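Local atomic coordinates of capsule biosynthesis protein capD (Bacillus anthracis, PDB entry 3G9K), a protein that cleaves the poly-gamma-D-glutamate capsule of Bacillus anthracis and joins it by an amide bond to meso-diaminopimelic acid of the peptidoglycan. Residues 41-44 with 45-48; 107-110 with 111-115; 123-126 with 127-131; 189-192 with 193-197; 207-210 with 211-214. All coordinates share one frame; numbering follows the deposited sequence.

Interaction 1: 41-44 with 45-48; sequences GGSA and VDAA
S43 and D46 meet at the start of helix 44-58 in half of a familiar exchange: the serine caps the aspartate's amide, while the carboxylate spends its two oxygens outside the turn, OD1 on S117 N and OD2 on L118 N. S43 OG accepts from D46 N at 3.1 Å in a nearly straight bond (169°). With chi1 of 69° the hydroxyl sits between the backbone N and the carbonyl carbon, turned forward. D46 CG lies 3.4 Å from S43 OG; the amides of S117 and L118 fix the acid there. S43 is thus the N-cap, a place that suits serine because its short side chain reaches an amide for which the helix has no carbonyl one turn earlier. The chain arrives from a Schellman motif that ends helix 28-39, with G41 as C-prime residue at a positive phi that calls for glycine. Regular pairing follows, A47 N to S43 O 3.1 Å and A48 N to A44 O 2.9 Å. Small alanines admit close neighbours: A47 packs on V37 and L38, A44 on V14 and A48 on I6, both of the other protein chain. The backbone N of A44 donates to D8 of that chain.

Interaction 2: 107-110 with 111-115; sequences GMEY and IHDNY
Y110 and N114 make a compact pair one helical turn apart. The amide nitrogen of N114 donates to Y110 O, ND2 to O 2.8 Å, and the same nitrogen lies over the centre of the Y110 ring, 3.2 Å above its plane, the two planes 37° apart. Y110 CG is anti to the backbone N (chi1 -175°), which sends the ring along the helix toward the following turn, where the amide covers one face. Asparagine suits this place: Y110 O, near the helix end, receives only a weak bond from N114 N, and the side chain supplies a second, shorter one. On the buried side the fit is also close. I111 CG1 packs 3.1 Å from G107 O, the carbonyl its own N bonds, and selenomethionine M108 lies alongside I111, CE to CD1 4.0 Å. The solvent side is looser and charged. E109 and D113 carry like charges, OE2 to OD2 4.5 Å, and a water donates to both oxygens, weakly to the glutamate, which probably eases their repulsion; E109 OE1 accepts a hydrogen bond from A190 N. D113 OD1 uses its anti lone pair to accept from H112 ND1 at 2.7 Å, in the imidazole plane, and H112 NE2 donates to L118 O, so the ring is fixed at both nitrogens. In this chain, one of two made from the proenzyme of an Ntn-clan gamma-glutamyltransferase, helix 104-115 lies between helix 44-58, met by M108, I111 and H112, and the four-stranded antiparallel sheet, where Y110 and Y115 rest on V220 and I111 and Y115 on I82.

Interaction 3: 123-126 with 127-131; sequences LLQP and AINYA
Q125 and N129 cross at about a right angle, one turn apart on helix 120-133. Q125 leaves the backbone with CG anti to its N (chi1 -164°), then bends at chi2 and brings its amide back over the following turn. There NE2 lies 3.7 Å from I128 CG2, the two side chains crossing at a slant. Glutamine fits this border because its long chain serves both sides: its nitrogen end lies by N129 and I128, while OE1 accepts from Q186 of helix 176-188. I128 runs the other way along the helix, CD1 reaching 4.1 Å from L124 CB and CG1 passing 3.3 Å from L124 O, so the two aliphatic residues form one ridge against helix 176-188. The motif at the middle is a proline kink. P126 has no N-H for the turn before it; separately, a water enters the opened turn, donating to L123 O at 2.8 Å and accepting from A127 N at 3.0 Å, in place of the direct A127 N to L123 O bond of a regular helix. Pairing resumes across the proline with I128 N to L124 O 3.1 Å and continues with Y130 N to P126 O 3.2 Å. Y130 leans its ring back toward the proline, CD2 3.3 Å from P126 O in an oblique approach, and packs on L29 and V57. Beside them P126 rests on E33, and small A127 admits the ring of Y53.

Interaction 4: 189-192 with 193-197; sequences GAKG and FYEGG
K191 and E195 form a salt bridge one turn apart, NZ to OE2 2.7 Å. The ammonium meets the syn side of the carboxylate, 17° out of its plane. The two chains lie side by side and point the same way; the lysine is extended until its last torsion (chi4 -69°), which folds NZ over to the acid, and K191 CG also touches E195 OE2 at 3.5 Å. Long flexible residues suit this surface position. Inward, A190 O grips two amides. Y194 N binds it in the carbonyl plane at 3.0 Å, whereas F193 N, at 2.8 Å, stands well above that plane. These bonds close the short helix 191-194, and E195 N adds a weak one to K191 O as the chain leaves helical angles. G189 begins the turn at a positive phi favouring glycine, and its carbonyl receives G192 N. A water lies 2.7 Å from both G192 O and E195 O and may bridge them. The packing lies beyond: A190 CB touches the Y194 ring at CD2, 4.0 Å away, and the F193 ring sets CD2 over the centre of the Y194 face, 3.4 Å above it. Y194 OH is tied to P102 O and A106 N. F193 and Y194 both press on V105 of helix 104-115, F193 also on I202 of helix 196-206 and on the ring of F33 of the other protein chain, while Y194 meets I213 of helix 210-214.

Interaction 5: 207-210 with 211-214; sequences KISL and EDIK
S209 stands as N-cap of the short helix 210-214, its carbonyl taking I213 N at 3.1 Å as L210 O takes K214 N at 3.0 Å. The serine hydroxyl turns forward over this first turn (chi1 68°) and accepts from D212 N, OG to N 3.0 Å with an angle of 157°. This is the forward half of a capping box; a return link from D212 could run only through a water, which accepts from S209 N at 2.9 Å but lies doubtfully close to D212 OD2, at 2.5 Å. OD2 also accepts from Y90 N, and that donor, with the helix start nearby, would probably favour the charged form of the aspartate. Around the cap, I208 and I213 make the hydrophobic staple, the residue before the N-cap (I208) touching the fourth residue after the N-cap (I213). I208 CG2 meets I213 CG1 at 3.7 Å, the chains crossing at about a right angle, and the same methyl lies 3.6 Å from D212 CB. The branched isoleucines suit the job, since each offers a methyl or methylene close to the backbone. On the outer side E211 bends at chi2 and brings OE1 near S209 CB. The turn is anchored by I208 on P89 and V101, by L210 on A199 and S203, and by I213 on I202 and S203 of helix 196-206, with K214 reaching E195 in the loop before that helix.

Interactions 1 and 5 are both serine N-caps, but interaction 1 is buried against the other protein chain, whereas interaction 5 lies toward the surface and adds a hydrophobic staple. Interactions 2, 3 and 4 are likewise only partly buried, with charged or polar groups on their outer sides. Interactions 2 and 3 lie within longer helices, 104-115 and 120-133, one carrying an asparagine-tyrosine pair in its last turns, the other bent by proline; H112 touches L123 between them. Interaction 4 is a short turn with its salt bridge outward and its rings inward. V45 of interaction 1 packs on I111 of interaction 2; interaction 2 is joined to 4, and 4 to 5.

Interaction 1: 41-44 with 45-48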
# COMPACT_ATOMS: atom_id res chain seq x y z
N GLY A 41 -24.60 -0.47 5.70
CA GLY A 41 -24.96 0.71 4.97
C GLY A 41 -23.90 1.78 4.85
O GLY A 41 -24.14 2.80 4.22
N GLY A 42 -22.71 1.53 5.40
CA GLY A 42 -21.64 2.51 5.36
C GLY A 42 -21.01 2.72 3.98
O GLY A 42 -21.21 1.91 3.06
N SER A 43 -20.24 3.80 3.87
CA SER A 43 -19.63 4.22 2.62
C SER A 43 -18.25 3.61 2.43
O SER A 43 -17.69 3.09 3.36
CB SER A 43 -19.50 5.73 2.63
OG SER A 43 -18.51 6.17 3.58
N ALA A 44 -17.65 3.75 1.24
CA ALA A 44 -16.28 3.23 1.02
C ALA A 44 -15.29 3.92 1.96
O ALA A 44 -14.41 3.26 2.52
CB ALA A 44 -15.85 3.40 -0.44
N VAL A 45 -15.47 5.24 2.16
CA VAL A 45 -14.55 6.04 3.02
C VAL A 45 -14.65 5.58 4.47
O VAL A 45 -13.64 5.27 5.09
CB VAL A 45 -14.75 7.55 2.85
CG1 VAL A 45 -13.92 8.40 3.84
CG2 VAL A 45 -14.37 7.92 1.45
N ASP A 46 -15.85 5.51 5.01
CA ASP A 46 -16.01 4.97 6.37
C ASP A 46 -15.39 3.58 6.59
O ASP A 46 -14.69 3.33 7.59
CB ASP A 46 -17.49 4.92 6.70
CG ASP A 46 -18.07 6.30 6.93
OD1 ASP A 46 -17.32 7.31 6.95
OD2 ASP A 46 -19.29 6.37 7.13
N ALA A 47 -15.67 2.65 5.68
CA ALA A 47 -15.03 1.35 5.71
C ALA A 47 -13.50 1.43 5.61
O ALA A 47 -12.81 0.64 6.23
CB ALA A 47 -15.58 0.45 4.59
N ALA A 48 -12.98 2.34 4.81
CA ALA A 48 -11.53 2.48 4.64
C ALA A 48 -10.84 2.95 5.95
O ALA A 48 -9.74 2.53 6.28
CB ALA A 48 -11.22 3.50 3.50

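Interaction 2: 107-110 with 111-115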
# COMPACT_ATOMS: atom_id res chain seq x y z
N GLY A 107 -4.41 11.94 8.85
CA GLY A 107 -5.01 11.52 7.59
C GLY A 107 -6.42 11.02 7.74
O GLY A 107 -7.32 11.48 7.05
N MSE A 108 -6.58 10.05 8.64
CA MSE A 108 -7.88 9.43 8.89
C MSE A 108 -8.89 10.47 9.39
O MSE A 108 -10.05 10.47 8.95
CB MSE A 108 -7.76 8.27 9.89
CG MSE A 108 -6.91 7.08 9.39
SE MSE A 108 -7.51 6.35 7.69
CE MSE A 108 -5.95 6.59 6.60
N GLU A 109 -8.46 11.37 10.29
CA GLU A 109 -9.38 12.40 10.77
C GLU A 109 -9.79 13.37 9.67
O GLU A 109 -10.97 13.73 9.59
CB GLU A 109 -8.82 13.19 11.94
CG GLU A 109 -9.81 14.26 12.46
CD GLU A 109 -9.40 14.76 13.81
OE1 GLU A 109 -9.55 14.01 14.79
OE2 GLU A 109 -8.91 15.88 13.87
N TYR A 110 -8.83 13.81 8.86
CA TYR A 110 -9.10 14.67 7.70
C TYR A 110 -10.04 14.03 6.68
O TYR A 110 -10.97 14.66 6.16
CB TYR A 110 -7.80 15.05 7.00
CG TYR A 110 -8.02 16.03 5.86
CD1 TYR A 110 -8.53 15.61 4.63
CD2 TYR A 110 -7.78 17.41 6.03
CE1 TYR A 110 -8.78 16.50 3.62
CE2 TYR A 110 -8.02 18.32 5.01
CZ TYR A 110 -8.52 17.85 3.82
OH TYR A 110 -8.78 18.74 2.81
N ILE A 111 -9.76 12.77 6.37
CA ILE A 111 -10.60 11.97 5.49
C ILE A 111 -11.99 11.85 6.06
O ILE A 111 -12.96 12.06 5.37
CB ILE A 111 -9.97 10.55 5.29
CG1 ILE A 111 -8.71 10.72 4.43
CG2 ILE A 111 -11.02 9.55 4.67
CD1 ILE A 111 -7.70 9.49 4.38
N HIS A 112 -12.10 11.48 7.33
CA HIS A 112 -13.41 11.43 7.93
C HIS A 112 -14.20 12.75 7.83
O HIS A 112 -15.37 12.74 7.44
CB HIS A 112 -13.31 11.06 9.41
CG HIS A 112 -14.60 11.23 10.13
ND1 HIS A 112 -15.00 12.44 10.67
CD2 HIS A 112 -15.64 10.38 10.30
CE1 HIS A 112 -16.21 12.31 11.17
NE2 HIS A 112 -16.64 11.08 10.94
N ASP A 113 -13.57 13.85 8.21
CA ASP A 113 -14.27 15.13 8.33
C ASP A 113 -14.67 15.69 6.98
O ASP A 113 -15.62 16.49 6.87
CB ASP A 113 -13.40 16.15 9.03
CG ASP A 113 -13.22 15.84 10.50
OD1 ASP A 113 -13.81 14.87 11.03
OD2 ASP A 113 -12.45 16.57 11.13
N ASN A 114 -13.97 15.29 5.93
CA ASN A 114 -14.22 15.87 4.63
C ASN A 114 -14.89 14.93 3.64
O ASN A 114 -15.53 15.40 2.68
CB ASN A 114 -12.93 16.45 4.05
CG ASN A 114 -12.41 17.62 4.86
OD1 ASN A 114 -12.96 18.73 4.80
ND2 ASN A 114 -11.37 17.38 5.66
N TYR A 115 -14.78 13.61 3.86
CA TYR A 115 -15.34 12.60 2.94
C TYR A 115 -16.12 11.47 3.63
O TYR A 115 -16.72 10.62 2.97
CB TYR A 115 -14.22 12.02 2.05
CG TYR A 115 -13.36 13.08 1.40
CD1 TYR A 115 -13.76 13.71 0.21
CD2 TYR A 115 -12.16 13.48 1.97
CE1 TYR A 115 -12.97 14.71 -0.39
CE2 TYR A 115 -11.37 14.46 1.40
CZ TYR A 115 -11.77 15.07 0.22
OH TYR A 115 -10.96 16.03 -0.31
O HOH W 1 -11.54 17.38 13.85

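Interaction 3: 123-126 with 127-131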
# COMPACT_ATOMS: atom_id res chain seq x y z
N LEU A 123 -16.08 4.31 14.14
CA LEU A 123 -15.11 3.76 13.20
C LEU A 123 -13.80 3.23 13.82
O LEU A 123 -13.20 2.32 13.26
CB LEU A 123 -14.83 4.81 12.15
CG LEU A 123 -16.05 5.38 11.41
CD1 LEU A 123 -15.59 6.44 10.39
CD2 LEU A 123 -16.91 4.30 10.68
N LEU A 124 -13.41 3.76 15.00
CA LEU A 124 -12.20 3.31 15.70
C LEU A 124 -12.47 2.10 16.54
O LEU A 124 -11.53 1.40 16.92
CB LEU A 124 -11.64 4.45 16.57
CG LEU A 124 -10.62 5.37 15.89
CD1 LEU A 124 -11.22 6.08 14.73
CD2 LEU A 124 -10.04 6.40 16.90
N GLN A 125 -13.74 1.83 16.85
CA GLN A 125 -14.07 0.81 17.82
C GLN A 125 -13.64 -0.60 17.41
O GLN A 125 -13.15 -1.34 18.23
CB GLN A 125 -15.56 0.84 18.23
CG GLN A 125 -15.84 0.05 19.50
CD GLN A 125 -15.21 0.68 20.72
OE1 GLN A 125 -15.33 1.88 20.95
NE2 GLN A 125 -14.55 -0.11 21.50
N PRO A 126 -13.86 -1.01 16.15
CA PRO A 126 -13.37 -2.38 15.87
C PRO A 126 -11.87 -2.61 16.13
O PRO A 126 -11.47 -3.62 16.68
CB PRO A 126 -13.73 -2.56 14.40
CG PRO A 126 -14.90 -1.67 14.20
CD PRO A 126 -14.54 -0.44 15.00
N ALA A 127 -11.04 -1.65 15.71
CA ALA A 127 -9.61 -1.71 15.98
C ALA A 127 -9.33 -1.79 17.48
O ALA A 127 -8.55 -2.61 17.91
CB ALA A 127 -8.90 -0.53 15.40
N ILE A 128 -10.01 -0.94 18.26
CA ILE A 128 -9.87 -0.87 19.69
C ILE A 128 -10.18 -2.24 20.30
O ILE A 128 -9.47 -2.66 21.18
CB ILE A 128 -10.74 0.25 20.32
CG1 ILE A 128 -10.20 1.65 19.98
CG2 ILE A 128 -10.86 0.09 21.80
CD1 ILE A 128 -11.21 2.78 20.31
N ASN A 129 -11.21 -2.93 19.79
CA ASN A 129 -11.60 -4.24 20.32
C ASN A 129 -10.51 -5.31 20.13
O ASN A 129 -10.20 -6.09 21.04
CB ASN A 129 -12.90 -4.72 19.64
CG ASN A 129 -14.15 -3.91 20.04
OD1 ASN A 129 -15.18 -3.98 19.33
ND2 ASN A 129 -14.08 -3.16 21.14
N TYR A 130 -9.90 -5.32 18.95
CA TYR A 130 -8.76 -6.22 18.66
C TYR A 130 -7.53 -5.87 19.48
O TYR A 130 -6.83 -6.77 19.92
CB TYR A 130 -8.41 -6.25 17.17
CG TYR A 130 -9.45 -6.90 16.28
CD1 TYR A 130 -9.87 -8.22 16.48
CD2 TYR A 130 -9.99 -6.22 15.20
CE1 TYR A 130 -10.82 -8.81 15.66
CE2 TYR A 130 -10.92 -6.80 14.39
CZ TYR A 130 -11.34 -8.10 14.62
OH TYR A 130 -12.30 -8.66 13.79
N ALA A 131 -7.30 -4.58 19.75
CA ALA A 131 -6.20 -4.17 20.65
C ALA A 131 -6.47 -4.68 22.08
O ALA A 131 -5.62 -5.29 22.69
CB ALA A 131 -6.05 -2.65 20.66
O HOH W 2 -11.31 0.24 13.44

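Interaction 4: 189-192 with 193-197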
# COMPACT_ATOMS: atom_id res chain seq x y z
N GLY A 189 -9.94 12.99 19.59
CA GLY A 189 -9.59 13.28 18.21
C GLY A 189 -8.09 13.20 18.04
O GLY A 189 -7.38 12.68 18.89
N ALA A 190 -7.62 13.82 16.97
CA ALA A 190 -6.21 13.79 16.62
C ALA A 190 -5.33 14.42 17.67
O ALA A 190 -4.17 13.98 17.86
CB ALA A 190 -6.01 14.49 15.27
N LYS A 191 -5.86 15.37 18.42
CA LYS A 191 -5.14 15.93 19.58
C LYS A 191 -4.68 14.87 20.57
O LYS A 191 -3.69 15.07 21.27
CB LYS A 191 -6.00 16.96 20.36
CG LYS A 191 -6.19 18.29 19.59
CD LYS A 191 -7.00 19.31 20.41
CE LYS A 191 -6.98 20.68 19.73
NZ LYS A 191 -5.62 21.31 19.78
N GLY A 192 -5.42 13.77 20.66
CA GLY A 192 -5.05 12.64 21.49
C GLY A 192 -3.75 11.96 21.11
O GLY A 192 -3.25 11.18 21.88
N PHE A 193 -3.30 12.18 19.87
CA PHE A 193 -2.02 11.64 19.35
C PHE A 193 -0.96 12.75 19.26
O PHE A 193 0.16 12.54 19.71
CB PHE A 193 -2.26 11.01 17.99
CG PHE A 193 -1.04 10.35 17.37
CD1 PHE A 193 -0.79 9.00 17.58
CD2 PHE A 193 -0.21 11.05 16.49
CE1 PHE A 193 0.29 8.37 16.99
CE2 PHE A 193 0.88 10.41 15.90
CZ PHE A 193 1.13 9.09 16.15
N TYR A 194 -1.32 13.91 18.66
CA TYR A 194 -0.38 14.97 18.29
C TYR A 194 -0.12 15.98 19.42
O TYR A 194 0.69 16.87 19.25
CB TYR A 194 -0.85 15.66 17.02
CG TYR A 194 -0.85 14.78 15.80
CD1 TYR A 194 0.31 14.57 15.05
CD2 TYR A 194 -1.99 14.05 15.45
CE1 TYR A 194 0.31 13.72 13.97
CE2 TYR A 194 -2.01 13.23 14.39
CZ TYR A 194 -0.85 13.05 13.62
OH TYR A 194 -0.90 12.21 12.55
N GLU A 195 -0.75 15.79 20.58
CA GLU A 195 -0.53 16.64 21.74
C GLU A 195 -0.67 15.75 22.95
O GLU A 195 -0.94 14.57 22.81
CB GLU A 195 -1.52 17.80 21.79
CG GLU A 195 -1.54 18.68 20.55
CD GLU A 195 -2.62 19.75 20.63
OE1 GLU A 195 -2.91 20.24 21.73
OE2 GLU A 195 -3.19 20.09 19.59
N GLY A 196 -0.42 16.29 24.13
CA GLY A 196 -0.60 15.53 25.35
C GLY A 196 0.43 14.46 25.58
O GLY A 196 1.53 14.49 25.04
N GLY A 197 0.07 13.51 26.44
CA GLY A 197 0.96 12.43 26.80
C GLY A 197 1.48 11.60 25.64
O GLY A 197 2.65 11.18 25.66
O HOH W 3 -2.03 12.45 23.98

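Interaction 5: 207-210 with 211-214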
# COMPACT_ATOMS: atom_id res chain seq x y z
N LYS A 207 12.86 11.59 19.37
CA LYS A 207 13.68 12.82 19.38
C LYS A 207 13.12 13.83 18.39
O LYS A 207 13.83 14.34 17.48
CB LYS A 207 15.16 12.50 19.11
CG LYS A 207 15.69 11.35 19.96
CD LYS A 207 15.65 11.72 21.42
CE LYS A 207 16.57 10.84 22.26
NZ LYS A 207 15.94 9.52 22.57
N ILE A 208 11.83 14.10 18.55
CA ILE A 208 11.10 15.01 17.71
C ILE A 208 10.43 15.99 18.65
O ILE A 208 9.90 15.58 19.69
CB ILE A 208 10.05 14.30 16.83
CG1 ILE A 208 10.75 13.41 15.78
CG2 ILE A 208 9.23 15.35 16.08
CD1 ILE A 208 9.74 12.59 14.86
N SER A 209 10.48 17.27 18.31
CA SER A 209 9.90 18.31 19.17
C SER A 209 8.39 18.22 19.20
O SER A 209 7.76 17.82 18.23
CB SER A 209 10.31 19.71 18.76
OG SER A 209 9.73 20.08 17.53
N LEU A 210 7.81 18.62 20.33
CA LEU A 210 6.35 18.73 20.44
C LEU A 210 5.81 19.66 19.36
O LEU A 210 4.75 19.40 18.79
CB LEU A 210 5.95 19.19 21.85
CG LEU A 210 6.22 18.22 23.01
CD1 LEU A 210 5.86 18.90 24.31
CD2 LEU A 210 5.43 16.92 22.81
N GLU A 211 6.58 20.69 19.00
CA GLU A 211 6.22 21.61 17.94
C GLU A 211 6.08 20.91 16.56
O GLU A 211 5.15 21.19 15.81
CB GLU A 211 7.26 22.75 17.83
CG GLU A 211 7.26 23.81 18.98
CD GLU A 211 7.77 23.32 20.33
OE1 GLU A 211 8.47 22.29 20.38
OE2 GLU A 211 7.51 24.01 21.37
N ASP A 212 7.04 20.06 16.19
CA ASP A 212 6.98 19.36 14.91
C ASP A 212 5.79 18.39 14.90
O ASP A 212 5.11 18.22 13.92
CB ASP A 212 8.24 18.53 14.65
CG ASP A 212 9.36 19.32 14.03
OD1 ASP A 212 9.09 20.38 13.41
OD2 ASP A 212 10.51 18.86 14.16
N ILE A 213 5.57 17.72 16.02
CA ILE A 213 4.46 16.76 16.12
C ILE A 213 3.11 17.47 15.95
O ILE A 213 2.27 17.02 15.17
CB ILE A 213 4.55 15.97 17.44
CG1 ILE A 213 5.82 15.10 17.42
CG2 ILE A 213 3.28 15.11 17.64
CD1 ILE A 213 6.24 14.56 18.77
N LYS A 214 2.94 18.57 16.61
CA LYS A 214 1.66 19.31 16.56
C LYS A 214 1.44 19.96 15.22
O LYS A 214 0.28 20.16 14.80
CB LYS A 214 1.65 20.40 17.66
CG LYS A 214 0.26 21.02 17.90
CD LYS A 214 0.23 22.03 19.04
CE LYS A 214 -1.12 22.80 18.98
NZ LYS A 214 -1.15 24.01 19.85
O HOH W 4 11.98 18.33 16.11